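Local coordinates for WYL1 (Ruminococcus sp., PDB 6OAW), which is a WYL-domain accessory protein that plays a modulatory role in the Type VI-D CRISPR-Cas system, at residues P30-V35 with V168-A173; A69-K74 with F90-I95; S211-R216 with I259-G264; I221-Y226 with N237-L242; I309-L314 with I366-D371. All blocks are in the same frame, centred on the assembly; numbering follows the deposited sequence.

Interaction 1. Residues P30-V35 with V168-A173; sequences PSAYSV and VYEDYA
Ala32, on the first turn of helix 30-44, meets Tyr169, Glu170 and Ala173 near the end of helix 161-172. Tyr169 adds its backbone: its O is 4.3 Å from Ala32 CB. Its ring leads away, and its hydroxyl is hydrogen-bonded to the backbone O of Leu59. Glu170 reaches across with its carboxylate. CG is anti to the carbonyl carbon (chi1 -64°), and the chain then bends at chi2 (-79°), which turns CD back toward Ala32. Glu170 OE1 lies 3.2 Å from Ala32 CB. The polar partners of this carboxylate are outside the two segments: OE1 is hydrogen-bonded to Ser29 OG, and OE2 forms a salt bridge with Lys166. Ser29 OG also bonds Ala32 N, so it links the glutamate to the start of helix 30-44. Ala173 fills the middle of the contact with its methyl. Ala173 CB sits 3.4 Å from Ala32 CA, which is tight for two carbons, and 3.6 Å from Ala32 CB. Val35 CB, one turn on, lies 4.0 Å from Ala173 CB. Val35 CG2 is 3.8 Å from Ala173 O. The contact is therefore apolar between the helices, with small residues allowing the close approach and a glutamate held through Ser29 at one side.

Interaction 2. Residues A69-K74 with F90-I95; sequences ASLKYK and FVEWQI
Ser70 and Trp93 bring the two backbones closest, with their CA atoms 4.9 Å apart. Helix 55-71 is ending here, and helix 92-96 is beginning. Trp93 N, in the first turn, donates to Ser70 OG at 3.3 Å, with an angle of 152° at the hydrogen. Ser70 OG is anti to its own N (chi1 -178°). It also lies in plane at the edge of the indole, 3.3 Å from Trp93 CD1. Ser70 CB rests 3.6 Å from Phe90 CB. The contact thus joins the end of one helix to the start of the next within the helical N-terminal part. Glu153, on helix 151-156, takes the neighbouring N-H groups of Val91 and Glu92. Tyr73 lies just past the end of helix 55-71. Trp93 CB sits over one face of the Tyr73 ring, a CH-pi contact 4.1 Å from the ring centroid. An alanine at Tyr73 would lose the ring and probably leave Trp93 CB without its CH-pi partner, with a gap beside it. Trp93 NE1 is bonded to Leu87 O.

Interaction 3. Residues S211-R216 with I259-G264; sequences SNMYSR and ISRLSG
Arg261 curls its side chain over the loop to reach the backbone O of Asn212. Its chain bends at chi2 and chi3 (both -84°), which swings CD and then NE back toward the loop. The guanidinium grips Asn212 O side-on. Arg261 NE and NH2 each donate to Asn212 O at 2.9 Å, and this oxygen lies near the guanidinium plane. The two donors reach the carbonyl differently: NH2 is in its plane, while NE stands well above it. The Asn212 side chain crosses that of Arg261 at about a right angle, with the amide and guanidinium planes 80° apart. Nearer the backbone, Arg261 CB packs against Met213 CB at 4.0 Å. Met213 is a selenomethionine, and its side chain goes on to touch Tyr257 and Arg258. An alanine in place of Arg261 would probably leave Asn212 O without either of these donors and the loop freer to move. The backbones are also joined. Asn212 N donates to Arg261 O at 3.2 Å, and Ser211 CA makes a CA-H...O contact with the same oxygen. Ser211 CB meets Leu262 CD2 at 4.0 Å. Ser211 OG accepts from Met213 N at 3.0 Å, an ST turn that shapes the loop leaving strand 205-211. Ser211 and Leu262 form an antiparallel non-hydrogen-bonded pair, a short bridge where strand 205-211 ends, in an antiparallel sheet consistent with the Sm-like fold of WYL domains.

Interaction 4. Residues I221-Y226 with N237-L242; sequences IRLIPY and NYLVCL
Ile224 pairs with Leu242, and Pro225 with Cys241, in the antiparallel beta hairpin of strands 219-230 and 237-243. Segments 221-226 and 237-242 run at 121° to each other, far from straight antiparallel. Backbone bonds come first. Ile224 and Leu242 are a hydrogen-bonded pair: Ile224 N donates to Leu242 O at 2.8 Å, and Leu242 N to Ile224 O at 2.9 Å. Tyr226 N donates to Val240 O at 2.9 Å. Pro225, which has no N-H, falls at the non-hydrogen-bonded pair with Cys241. The side-chain contacts are apolar. On the face of Pro225 and Cys241, Leu239 places CD1 4.0 Å from Pro225 CB. Leu239 CD2, the other branch, is 4.0 Å from Leu223 CD1, and these two leucines cross at a slant. On the face of Ile224 and Leu242 the CB atoms are 4.1 Å apart. Helix 287-298 touches Leu242, Val240 and Tyr226. Strand 253-258 reaches Cys241 through Tyr257. Cys241 SG stands between its own N and carbonyl carbon (chi1 61°), 3.9 Å from Leu223 CD2.

Interaction 5. Residues I309-L314 with I366-D371; sequences ISKVYL and ILSPSD
Lys311 faces both Leu367 and Ser368, a classic beta bulge between two antiparallel strands. Lys311 O accepts from Leu367 N at 2.7 Å, and more weakly from Ser368 N at 3.4 Å. Lys311 N donates to Ser368 O at 3.1 Å, coming from above the plane of that carbonyl. Ser368 OG lies 3.3 Å from Lys311 CB, beside the start of an extended chain that leads away. Ser368 chi1 (67°) places OG between its own N and carbonyl carbon, beside Lys311. On the other face of the sheet, Val312 and Ile366 lie side by side and point the same way, with CG2 of the valine 4.2 Å from CG1 of the isoleucine. The peptide before Pro369 is cis. The proline holds the N-cap position of helix 370-389, and Pro369 CD is 3.6 Å from Ser310 OG. Helix 350-357 backs the face of Val312 and Ile366 through Val353 and Phe357. Ile366 N is hydrogen-bonded to Tyr387 OH of the second subunit. Strand 310-314 is central in its three-stranded sheet, between strands 342-346 and 364-368.

Overall arrangement
Interactions 1 and 2 belong to the helical N-terminal part and touch each other, Val168 against Phe90. Both join helix ends, but interaction 1 relies on close methyl packing, while interaction 2 adds a serine bond and a CH-pi contact. Interactions 3 and 4 share one sheet, with centres 11 Å apart. Interaction 4 is the most buried, with apolar side chains on a twisted hairpin. Interaction 3 lies at a loop and is held by an arginine on a backbone oxygen. Interaction 5 stands apart in a separate three-stranded sheet, its centre about 33 Å from the centre of the chain, and combines a bulge with one buried apolar face and a more open one. Interactions 1 and 5 both touch the second subunit.

Interaction 1. Residues P30-V35 with V168-A173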
# COMPACT_ATOMS: atom_id res chain seq x y z
N PRO B 30 -14.98 6.56 -4.65
CA PRO B 30 -14.91 5.46 -5.60
C PRO B 30 -13.84 4.43 -5.20
O PRO B 30 -14.08 3.23 -5.35
CB PRO B 30 -14.60 6.16 -6.93
CG PRO B 30 -15.17 7.58 -6.75
CD PRO B 30 -14.96 7.89 -5.29
N SER B 31 -12.71 4.88 -4.64
CA SER B 31 -11.55 3.99 -4.38
C SER B 31 -11.88 3.07 -3.21
O SER B 31 -11.69 1.86 -3.34
CB SER B 31 -10.26 4.74 -4.24
OG SER B 31 -10.25 5.61 -3.12
N ALA B 32 -12.46 3.59 -2.14
CA ALA B 32 -12.91 2.78 -0.98
C ALA B 32 -14.01 1.79 -1.38
O ALA B 32 -13.95 0.61 -0.97
CB ALA B 32 -13.36 3.67 0.15
N TYR B 33 -14.99 2.24 -2.17
CA TYR B 33 -16.08 1.36 -2.64
C TYR B 33 -15.49 0.16 -3.39
O TYR B 33 -15.94 -0.95 -3.19
CB TYR B 33 -17.05 2.10 -3.55
CG TYR B 33 -18.18 1.26 -4.08
CD1 TYR B 33 -19.22 0.85 -3.26
CD2 TYR B 33 -18.21 0.87 -5.41
CE1 TYR B 33 -20.28 0.11 -3.75
CE2 TYR B 33 -19.27 0.13 -5.92
CZ TYR B 33 -20.31 -0.24 -5.09
OH TYR B 33 -21.35 -0.99 -5.57
N SER B 34 -14.57 0.41 -4.31
CA SER B 34 -14.03 -0.62 -5.21
C SER B 34 -13.15 -1.59 -4.39
O SER B 34 -13.17 -2.79 -4.68
CB SER B 34 -13.30 0.01 -6.35
OG SER B 34 -12.09 0.50 -5.86
N VAL B 35 -12.43 -1.12 -3.36
CA VAL B 35 -11.71 -2.04 -2.42
C VAL B 35 -12.71 -2.95 -1.70
O VAL B 35 -12.48 -4.17 -1.64
CB VAL B 35 -10.81 -1.29 -1.43
CG1 VAL B 35 -10.25 -2.24 -0.37
CG2 VAL B 35 -9.66 -0.58 -2.14
N VAL B 168 -14.95 4.96 9.05
CA VAL B 168 -14.63 3.53 9.28
C VAL B 168 -14.26 2.87 7.93
O VAL B 168 -13.23 2.18 7.89
CB VAL B 168 -15.78 2.80 9.99
CG1 VAL B 168 -15.64 1.29 9.89
CG2 VAL B 168 -15.87 3.22 11.43
N TYR B 169 -15.07 3.06 6.88
CA TYR B 169 -14.95 2.27 5.62
C TYR B 169 -13.85 2.87 4.75
O TYR B 169 -13.16 2.08 4.11
CB TYR B 169 -16.32 2.11 4.93
CG TYR B 169 -17.27 1.33 5.80
CD1 TYR B 169 -16.93 0.07 6.27
CD2 TYR B 169 -18.44 1.89 6.25
CE1 TYR B 169 -17.76 -0.63 7.13
CE2 TYR B 169 -19.28 1.21 7.12
CZ TYR B 169 -18.94 -0.06 7.57
OH TYR B 169 -19.81 -0.71 8.41
N GLU B 170 -13.66 4.20 4.77
CA GLU B 170 -12.52 4.84 4.07
C GLU B 170 -11.22 4.35 4.71
O GLU B 170 -10.26 4.06 3.96
CB GLU B 170 -12.55 6.37 4.10
CG GLU B 170 -13.73 6.98 3.40
CD GLU B 170 -13.68 7.09 1.88
OE1 GLU B 170 -12.70 6.62 1.25
OE2 GLU B 170 -14.66 7.64 1.32
N ASP B 171 -11.17 4.24 6.03
CA ASP B 171 -9.94 3.74 6.71
C ASP B 171 -9.73 2.25 6.39
O ASP B 171 -8.60 1.86 6.10
CB ASP B 171 -9.98 3.92 8.22
CG ASP B 171 -9.59 5.29 8.70
OD1 ASP B 171 -9.30 6.15 7.84
OD2 ASP B 171 -9.64 5.49 9.92
N TYR B 172 -10.79 1.44 6.46
CA TYR B 172 -10.74 0.02 6.07
C TYR B 172 -10.02 -0.10 4.72
O TYR B 172 -9.00 -0.80 4.63
CB TYR B 172 -12.14 -0.59 6.00
CG TYR B 172 -12.12 -1.97 5.42
CD1 TYR B 172 -11.73 -3.06 6.19
CD2 TYR B 172 -12.40 -2.17 4.08
CE1 TYR B 172 -11.70 -4.34 5.65
CE2 TYR B 172 -12.38 -3.43 3.53
CZ TYR B 172 -12.02 -4.52 4.31
OH TYR B 172 -12.03 -5.74 3.71
N ALA B 173 -10.48 0.66 3.73
CA ALA B 173 -10.03 0.61 2.32
C ALA B 173 -8.55 0.95 2.17
O ALA B 173 -8.02 0.61 1.09
CB ALA B 173 -10.85 1.53 1.47

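Interaction 2. Residues A69-K74 with F90-I95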
# COMPACT_ATOMS: atom_id res chain seq x y z
N ALA B 69 -11.98 -4.72 18.70
CA ALA B 69 -10.54 -4.52 18.96
C ALA B 69 -10.34 -3.18 19.68
O ALA B 69 -9.52 -3.11 20.65
CB ALA B 69 -9.73 -4.59 17.70
N SER B 70 -11.06 -2.14 19.26
CA SER B 70 -10.95 -0.81 19.89
C SER B 70 -11.53 -0.89 21.30
O SER B 70 -10.85 -0.48 22.24
CB SER B 70 -11.61 0.24 19.06
OG SER B 70 -11.45 1.53 19.66
N LEU B 71 -12.72 -1.43 21.46
CA LEU B 71 -13.45 -1.45 22.76
C LEU B 71 -12.63 -2.23 23.79
O LEU B 71 -12.64 -1.85 24.96
CB LEU B 71 -14.83 -2.09 22.56
CG LEU B 71 -15.66 -2.27 23.83
CD1 LEU B 71 -16.13 -0.90 24.35
CD2 LEU B 71 -16.84 -3.20 23.61
N LYS B 72 -11.96 -3.31 23.38
CA LYS B 72 -11.32 -4.26 24.32
C LYS B 72 -9.80 -4.03 24.33
O LYS B 72 -9.09 -4.89 24.87
CB LYS B 72 -11.69 -5.68 23.90
CG LYS B 72 -13.18 -6.00 23.98
CD LYS B 72 -13.64 -6.20 25.39
CE LYS B 72 -15.08 -6.65 25.49
NZ LYS B 72 -15.61 -6.43 26.86
N TYR B 73 -9.32 -2.90 23.80
CA TYR B 73 -7.87 -2.61 23.67
C TYR B 73 -7.14 -2.75 25.01
O TYR B 73 -6.04 -3.31 25.04
CB TYR B 73 -7.65 -1.21 23.09
CG TYR B 73 -6.21 -0.78 23.01
CD1 TYR B 73 -5.35 -1.33 22.07
CD2 TYR B 73 -5.70 0.21 23.83
CE1 TYR B 73 -4.04 -0.91 21.97
CE2 TYR B 73 -4.39 0.64 23.75
CZ TYR B 73 -3.56 0.09 22.80
OH TYR B 73 -2.26 0.49 22.68
N LYS B 74 -7.74 -2.28 26.10
CA LYS B 74 -7.11 -2.34 27.45
C LYS B 74 -7.89 -3.32 28.34
O LYS B 74 -7.84 -3.21 29.58
CB LYS B 74 -7.04 -0.93 28.07
CG LYS B 74 -5.71 -0.57 28.74
CD LYS B 74 -4.48 -0.70 27.83
CE LYS B 74 -3.21 -0.09 28.42
NZ LYS B 74 -2.16 0.11 27.39
N PHE B 90 -11.77 4.51 14.80
CA PHE B 90 -12.13 4.17 16.20
C PHE B 90 -11.18 4.92 17.14
O PHE B 90 -9.98 5.04 16.85
CB PHE B 90 -12.16 2.65 16.41
CG PHE B 90 -13.37 2.02 15.79
CD1 PHE B 90 -14.61 2.03 16.44
CD2 PHE B 90 -13.31 1.48 14.50
CE1 PHE B 90 -15.73 1.46 15.85
CE2 PHE B 90 -14.43 0.91 13.92
CZ PHE B 90 -15.63 0.89 14.59
N VAL B 91 -11.72 5.41 18.24
CA VAL B 91 -11.10 6.50 19.06
C VAL B 91 -10.80 5.97 20.47
O VAL B 91 -9.77 6.33 20.99
CB VAL B 91 -11.95 7.78 19.09
CG1 VAL B 91 -11.16 8.94 19.67
CG2 VAL B 91 -12.46 8.18 17.71
N GLU B 92 -11.66 5.13 21.05
CA GLU B 92 -11.44 4.52 22.39
C GLU B 92 -9.98 4.04 22.55
O GLU B 92 -9.34 4.44 23.52
CB GLU B 92 -12.43 3.39 22.61
CG GLU B 92 -12.22 2.65 23.92
CD GLU B 92 -13.11 3.08 25.04
OE1 GLU B 92 -12.63 3.84 25.92
OE2 GLU B 92 -14.29 2.64 25.02
N TRP B 93 -9.47 3.23 21.63
CA TRP B 93 -8.10 2.68 21.78
C TRP B 93 -7.10 3.84 21.81
O TRP B 93 -6.05 3.68 22.47
CB TRP B 93 -7.75 1.65 20.71
CG TRP B 93 -7.53 2.19 19.33
CD1 TRP B 93 -8.47 2.30 18.35
CD2 TRP B 93 -6.28 2.59 18.74
NE1 TRP B 93 -7.91 2.81 17.21
CE2 TRP B 93 -6.56 2.98 17.41
CE3 TRP B 93 -4.95 2.64 19.18
CZ2 TRP B 93 -5.57 3.43 16.54
CZ3 TRP B 93 -3.97 3.10 18.33
CH2 TRP B 93 -4.27 3.50 17.02
N GLN B 94 -7.37 4.91 21.06
CA GLN B 94 -6.39 6.02 20.90
C GLN B 94 -6.36 6.82 22.20
O GLN B 94 -5.29 7.28 22.55
CB GLN B 94 -6.69 6.91 19.70
CG GLN B 94 -6.66 6.13 18.41
CD GLN B 94 -6.81 7.02 17.21
OE1 GLN B 94 -5.95 7.86 16.95
NE2 GLN B 94 -7.87 6.78 16.44
N ILE B 95 -7.48 6.87 22.93
CA ILE B 95 -7.53 7.50 24.28
C ILE B 95 -6.80 6.59 25.26
O ILE B 95 -5.95 7.10 25.98
CB ILE B 95 -8.97 7.80 24.71
CG1 ILE B 95 -9.65 8.74 23.71
CG2 ILE B 95 -9.03 8.33 26.14
CD1 ILE B 95 -8.93 10.05 23.47

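Interaction 3. Residues S211-R216 with I259-G264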
# COMPACT_ATOMS: atom_id res chain seq x y z
N SER B 211 -10.78 -27.35 6.84
CA SER B 211 -9.75 -26.85 5.90
C SER B 211 -10.11 -27.23 4.47
O SER B 211 -10.36 -28.41 4.22
CB SER B 211 -8.39 -27.40 6.24
OG SER B 211 -7.44 -26.99 5.28
N ASN B 212 -10.07 -26.26 3.56
CA ASN B 212 -9.97 -26.54 2.10
C ASN B 212 -8.65 -25.93 1.63
O ASN B 212 -8.51 -25.57 0.46
CB ASN B 212 -11.21 -26.06 1.34
CG ASN B 212 -11.46 -24.57 1.47
OD1 ASN B 212 -10.74 -23.86 2.16
ND2 ASN B 212 -12.50 -24.09 0.80
N MSE B 213 -7.69 -25.82 2.55
CA MSE B 213 -6.30 -25.38 2.23
C MSE B 213 -5.61 -26.39 1.30
O MSE B 213 -4.94 -25.93 0.36
CB MSE B 213 -5.51 -25.22 3.53
CG MSE B 213 -4.03 -24.97 3.33
SE MSE B 213 -3.81 -23.19 2.55
CE MSE B 213 -1.88 -23.00 2.23
N TYR B 214 -5.74 -27.70 1.58
CA TYR B 214 -5.03 -28.80 0.86
C TYR B 214 -6.04 -29.76 0.21
O TYR B 214 -5.64 -30.87 -0.17
CB TYR B 214 -4.06 -29.53 1.81
CG TYR B 214 -2.93 -28.66 2.30
CD1 TYR B 214 -2.09 -28.02 1.40
CD2 TYR B 214 -2.72 -28.43 3.66
CE1 TYR B 214 -1.06 -27.19 1.82
CE2 TYR B 214 -1.69 -27.60 4.10
CZ TYR B 214 -0.85 -26.99 3.17
OH TYR B 214 0.15 -26.15 3.54
N SER B 215 -7.31 -29.34 0.09
CA SER B 215 -8.42 -30.17 -0.47
C SER B 215 -9.48 -29.26 -1.11
O SER B 215 -9.61 -28.10 -0.67
CB SER B 215 -9.00 -31.06 0.59
OG SER B 215 -9.11 -30.39 1.84
N ARG B 216 -10.19 -29.77 -2.14
CA ARG B 216 -11.33 -29.07 -2.80
C ARG B 216 -12.52 -29.09 -1.83
O ARG B 216 -13.10 -28.01 -1.65
CB ARG B 216 -11.72 -29.70 -4.15
CG ARG B 216 -12.70 -28.86 -4.96
N ILE B 259 -5.44 -18.37 6.78
CA ILE B 259 -6.58 -18.26 7.72
C ILE B 259 -7.89 -18.21 6.93
O ILE B 259 -8.94 -18.61 7.50
CB ILE B 259 -6.46 -17.09 8.71
CG1 ILE B 259 -6.68 -15.73 8.04
CG2 ILE B 259 -5.14 -17.15 9.48
CD1 ILE B 259 -6.67 -14.59 9.03
N SER B 260 -7.85 -17.78 5.67
CA SER B 260 -9.05 -17.70 4.81
C SER B 260 -9.55 -19.10 4.39
O SER B 260 -10.67 -19.17 3.90
CB SER B 260 -8.82 -16.80 3.61
OG SER B 260 -7.77 -17.29 2.78
N ARG B 261 -8.77 -20.17 4.60
CA ARG B 261 -9.18 -21.55 4.20
C ARG B 261 -9.48 -22.41 5.44
O ARG B 261 -9.66 -23.62 5.27
CB ARG B 261 -8.10 -22.19 3.31
CG ARG B 261 -7.68 -21.36 2.11
CD ARG B 261 -8.58 -21.52 0.91
NE ARG B 261 -8.17 -22.70 0.15
CZ ARG B 261 -7.23 -22.75 -0.81
NH1 ARG B 261 -6.57 -21.66 -1.18
NH2 ARG B 261 -6.95 -23.90 -1.39
N LEU B 262 -9.57 -21.82 6.64
CA LEU B 262 -10.08 -22.50 7.86
C LEU B 262 -11.48 -21.97 8.18
O LEU B 262 -11.75 -20.80 7.91
CB LEU B 262 -9.11 -22.26 9.03
CG LEU B 262 -7.68 -22.75 8.80
CD1 LEU B 262 -6.78 -22.26 9.90
CD2 LEU B 262 -7.65 -24.26 8.67
N SER B 263 -12.31 -22.81 8.79
CA SER B 263 -13.65 -22.47 9.30
C SER B 263 -14.05 -23.48 10.38
O SER B 263 -13.31 -24.50 10.56
CB SER B 263 -14.66 -22.45 8.16
OG SER B 263 -14.77 -23.73 7.53
N GLY B 264 -15.16 -23.17 11.07
CA GLY B 264 -15.86 -24.08 12.00
C GLY B 264 -14.92 -24.58 13.07
O GLY B 264 -14.92 -25.77 13.33

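Interaction 4. Residues I221-Y226 with N237-L242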
# COMPACT_ATOMS: atom_id res chain seq x y z
N ILE B 221 -9.89 -31.47 10.44
CA ILE B 221 -8.49 -31.78 10.88
C ILE B 221 -8.31 -31.29 12.31
O ILE B 221 -9.21 -30.59 12.83
CB ILE B 221 -7.46 -31.17 9.91
CG1 ILE B 221 -7.47 -29.65 9.92
CG2 ILE B 221 -7.67 -31.71 8.51
CD1 ILE B 221 -6.31 -29.03 9.15
N ARG B 222 -7.19 -31.66 12.92
CA ARG B 222 -6.78 -31.22 14.28
C ARG B 222 -5.58 -30.29 14.13
O ARG B 222 -4.63 -30.65 13.41
CB ARG B 222 -6.50 -32.44 15.16
CG ARG B 222 -7.74 -33.28 15.42
CD ARG B 222 -7.48 -34.40 16.41
NE ARG B 222 -6.65 -35.41 15.78
CZ ARG B 222 -5.84 -36.25 16.43
NH1 ARG B 222 -5.73 -36.20 17.75
NH2 ARG B 222 -5.13 -37.13 15.75
N LEU B 223 -5.66 -29.11 14.75
CA LEU B 223 -4.59 -28.08 14.74
C LEU B 223 -4.11 -27.85 16.16
O LEU B 223 -4.94 -27.76 17.06
CB LEU B 223 -5.14 -26.77 14.20
CG LEU B 223 -5.71 -26.81 12.79
CD1 LEU B 223 -6.28 -25.45 12.44
CD2 LEU B 223 -4.65 -27.22 11.78
N ILE B 224 -2.79 -27.70 16.32
CA ILE B 224 -2.14 -27.12 17.52
C ILE B 224 -1.55 -25.79 17.08
O ILE B 224 -0.48 -25.77 16.47
CB ILE B 224 -1.07 -28.07 18.11
CG1 ILE B 224 -1.62 -29.49 18.33
CG2 ILE B 224 -0.53 -27.47 19.40
CD1 ILE B 224 -0.57 -30.51 18.71
N PRO B 225 -2.27 -24.66 17.27
CA PRO B 225 -1.82 -23.37 16.77
C PRO B 225 -0.47 -22.97 17.37
O PRO B 225 -0.24 -23.28 18.51
CB PRO B 225 -2.89 -22.38 17.27
CG PRO B 225 -4.11 -23.25 17.50
CD PRO B 225 -3.55 -24.57 17.98
N TYR B 226 0.37 -22.28 16.60
CA TYR B 226 1.65 -21.71 17.09
C TYR B 226 1.61 -20.17 16.99
O TYR B 226 1.70 -19.49 18.01
CB TYR B 226 2.84 -22.31 16.34
CG TYR B 226 4.14 -21.90 16.97
CD1 TYR B 226 4.68 -22.58 18.04
CD2 TYR B 226 4.76 -20.74 16.53
CE1 TYR B 226 5.85 -22.14 18.65
CE2 TYR B 226 5.94 -20.30 17.11
CZ TYR B 226 6.47 -21.00 18.18
OH TYR B 226 7.63 -20.55 18.71
N ASN B 237 -2.53 -13.80 5.43
CA ASN B 237 -2.28 -14.29 6.80
C ASN B 237 -2.29 -15.82 6.81
O ASN B 237 -3.17 -16.43 6.19
CB ASN B 237 -3.28 -13.72 7.80
CG ASN B 237 -3.27 -12.21 7.81
OD1 ASN B 237 -2.38 -11.60 8.41
ND2 ASN B 237 -4.21 -11.62 7.08
N TYR B 238 -1.36 -16.41 7.56
CA TYR B 238 -1.18 -17.87 7.72
C TYR B 238 -1.22 -18.21 9.21
O TYR B 238 -0.60 -17.51 10.02
CB TYR B 238 0.14 -18.32 7.09
CG TYR B 238 0.25 -18.10 5.60
CD1 TYR B 238 0.62 -16.86 5.12
CD2 TYR B 238 -0.05 -19.10 4.69
CE1 TYR B 238 0.72 -16.61 3.76
CE2 TYR B 238 0.07 -18.87 3.32
CZ TYR B 238 0.44 -17.62 2.85
OH TYR B 238 0.58 -17.30 1.53
N LEU B 239 -1.89 -19.29 9.58
CA LEU B 239 -1.69 -19.94 10.90
C LEU B 239 -0.55 -20.94 10.76
O LEU B 239 -0.73 -21.97 10.09
CB LEU B 239 -2.96 -20.66 11.35
CG LEU B 239 -2.80 -21.46 12.63
CD1 LEU B 239 -2.30 -20.58 13.76
CD2 LEU B 239 -4.10 -22.12 13.02
N VAL B 240 0.60 -20.63 11.35
CA VAL B 240 1.69 -21.63 11.52
C VAL B 240 1.33 -22.48 12.73
O VAL B 240 0.96 -21.93 13.75
CB VAL B 240 3.08 -20.98 11.65
CG1 VAL B 240 4.15 -22.03 11.84
CG2 VAL B 240 3.41 -20.13 10.44
N CYS B 241 1.35 -23.80 12.58
CA CYS B 241 0.78 -24.74 13.59
C CYS B 241 1.36 -26.14 13.41
O CYS B 241 2.10 -26.35 12.45
CB CYS B 241 -0.73 -24.79 13.43
SG CYS B 241 -1.23 -25.39 11.81
N LEU B 242 0.99 -27.07 14.29
CA LEU B 242 1.08 -28.52 13.98
C LEU B 242 -0.30 -28.99 13.53
O LEU B 242 -1.29 -28.50 14.11
CB LEU B 242 1.56 -29.32 15.19
CG LEU B 242 2.77 -28.76 15.93
CD1 LEU B 242 3.32 -29.78 16.91
CD2 LEU B 242 3.86 -28.32 14.96

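Interaction 5. Residues I309-L314 with I366-D371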
# COMPACT_ATOMS: atom_id res chain seq x y z
N ILE B 309 16.15 -29.97 -5.80
CA ILE B 309 17.09 -29.19 -6.65
C ILE B 309 16.34 -28.71 -7.88
O ILE B 309 15.60 -29.51 -8.42
CB ILE B 309 18.31 -30.03 -7.08
CG1 ILE B 309 19.03 -30.68 -5.88
CG2 ILE B 309 19.25 -29.17 -7.94
CD1 ILE B 309 19.76 -29.68 -5.00
N SER B 310 16.45 -27.43 -8.21
CA SER B 310 16.07 -26.86 -9.52
C SER B 310 17.37 -26.36 -10.12
O SER B 310 18.10 -25.66 -9.42
CB SER B 310 15.04 -25.73 -9.46
OG SER B 310 13.81 -26.16 -8.95
N LYS B 311 17.65 -26.74 -11.37
CA LYS B 311 18.81 -26.23 -12.13
C LYS B 311 18.32 -25.09 -13.01
O LYS B 311 17.38 -25.32 -13.83
CB LYS B 311 19.45 -27.39 -12.89
CG LYS B 311 20.25 -28.33 -12.01
CD LYS B 311 20.84 -29.48 -12.78
CE LYS B 311 21.41 -30.56 -11.88
NZ LYS B 311 22.40 -31.35 -12.63
N VAL B 312 18.91 -23.91 -12.83
CA VAL B 312 18.56 -22.70 -13.62
C VAL B 312 19.82 -22.09 -14.20
O VAL B 312 20.70 -21.75 -13.44
CB VAL B 312 17.80 -21.65 -12.77
CG1 VAL B 312 17.28 -20.54 -13.65
CG2 VAL B 312 16.66 -22.29 -12.02
N TYR B 313 19.88 -21.97 -15.53
CA TYR B 313 20.96 -21.24 -16.24
C TYR B 313 20.63 -19.75 -16.16
O TYR B 313 19.53 -19.37 -16.63
CB TYR B 313 21.09 -21.69 -17.69
CG TYR B 313 22.22 -21.02 -18.42
CD1 TYR B 313 23.50 -21.53 -18.36
CD2 TYR B 313 22.01 -19.87 -19.17
CE1 TYR B 313 24.55 -20.91 -19.01
CE2 TYR B 313 23.05 -19.25 -19.84
CZ TYR B 313 24.33 -19.76 -19.75
OH TYR B 313 25.37 -19.16 -20.42
N LEU B 314 21.51 -18.97 -15.53
CA LEU B 314 21.40 -17.49 -15.50
C LEU B 314 22.45 -16.91 -16.45
O LEU B 314 23.59 -17.38 -16.40
CB LEU B 314 21.66 -16.98 -14.08
CG LEU B 314 20.75 -17.53 -13.00
CD1 LEU B 314 21.11 -16.92 -11.67
CD2 LEU B 314 19.31 -17.25 -13.30
N ILE B 366 14.98 -22.60 -16.64
CA ILE B 366 14.84 -23.72 -15.67
C ILE B 366 15.02 -25.04 -16.43
O ILE B 366 14.15 -25.38 -17.24
CB ILE B 366 13.51 -23.69 -14.91
CG1 ILE B 366 13.20 -22.30 -14.36
CG2 ILE B 366 13.51 -24.77 -13.84
CD1 ILE B 366 11.86 -22.21 -13.64
N LEU B 367 16.13 -25.73 -16.16
CA LEU B 367 16.57 -26.97 -16.85
C LEU B 367 15.97 -28.19 -16.15
O LEU B 367 15.77 -29.18 -16.83
CB LEU B 367 18.10 -27.02 -16.89
CG LEU B 367 18.69 -25.83 -17.63
CD1 LEU B 367 20.21 -25.86 -17.64
CD2 LEU B 367 18.15 -25.77 -19.05
N SER B 368 15.72 -28.12 -14.85
CA SER B 368 15.15 -29.24 -14.06
C SER B 368 14.54 -28.69 -12.79
O SER B 368 14.87 -27.60 -12.37
CB SER B 368 16.17 -30.32 -13.78
OG SER B 368 17.14 -29.81 -12.92
N PRO B 369 13.57 -29.39 -12.16
CA PRO B 369 13.17 -30.73 -12.59
C PRO B 369 12.40 -30.74 -13.94
O PRO B 369 12.05 -29.69 -14.43
CB PRO B 369 12.33 -31.16 -11.37
CG PRO B 369 11.64 -29.88 -10.97
CD PRO B 369 12.78 -28.88 -11.03
N SER B 370 12.11 -31.92 -14.49
CA SER B 370 11.57 -32.08 -15.86
C SER B 370 10.22 -31.34 -15.97
O SER B 370 9.97 -30.72 -16.96
CB SER B 370 11.49 -33.56 -16.24
OG SER B 370 10.61 -34.24 -15.37
N ASP B 371 9.37 -31.45 -14.97
CA ASP B 371 8.12 -30.68 -14.78
C ASP B 371 8.24 -29.19 -15.08
O ASP B 371 7.39 -28.63 -15.87
CB ASP B 371 7.80 -30.65 -13.29
CG ASP B 371 6.92 -31.80 -12.95
OD1 ASP B 371 6.52 -32.45 -13.91
OD2 ASP B 371 6.65 -31.97 -11.76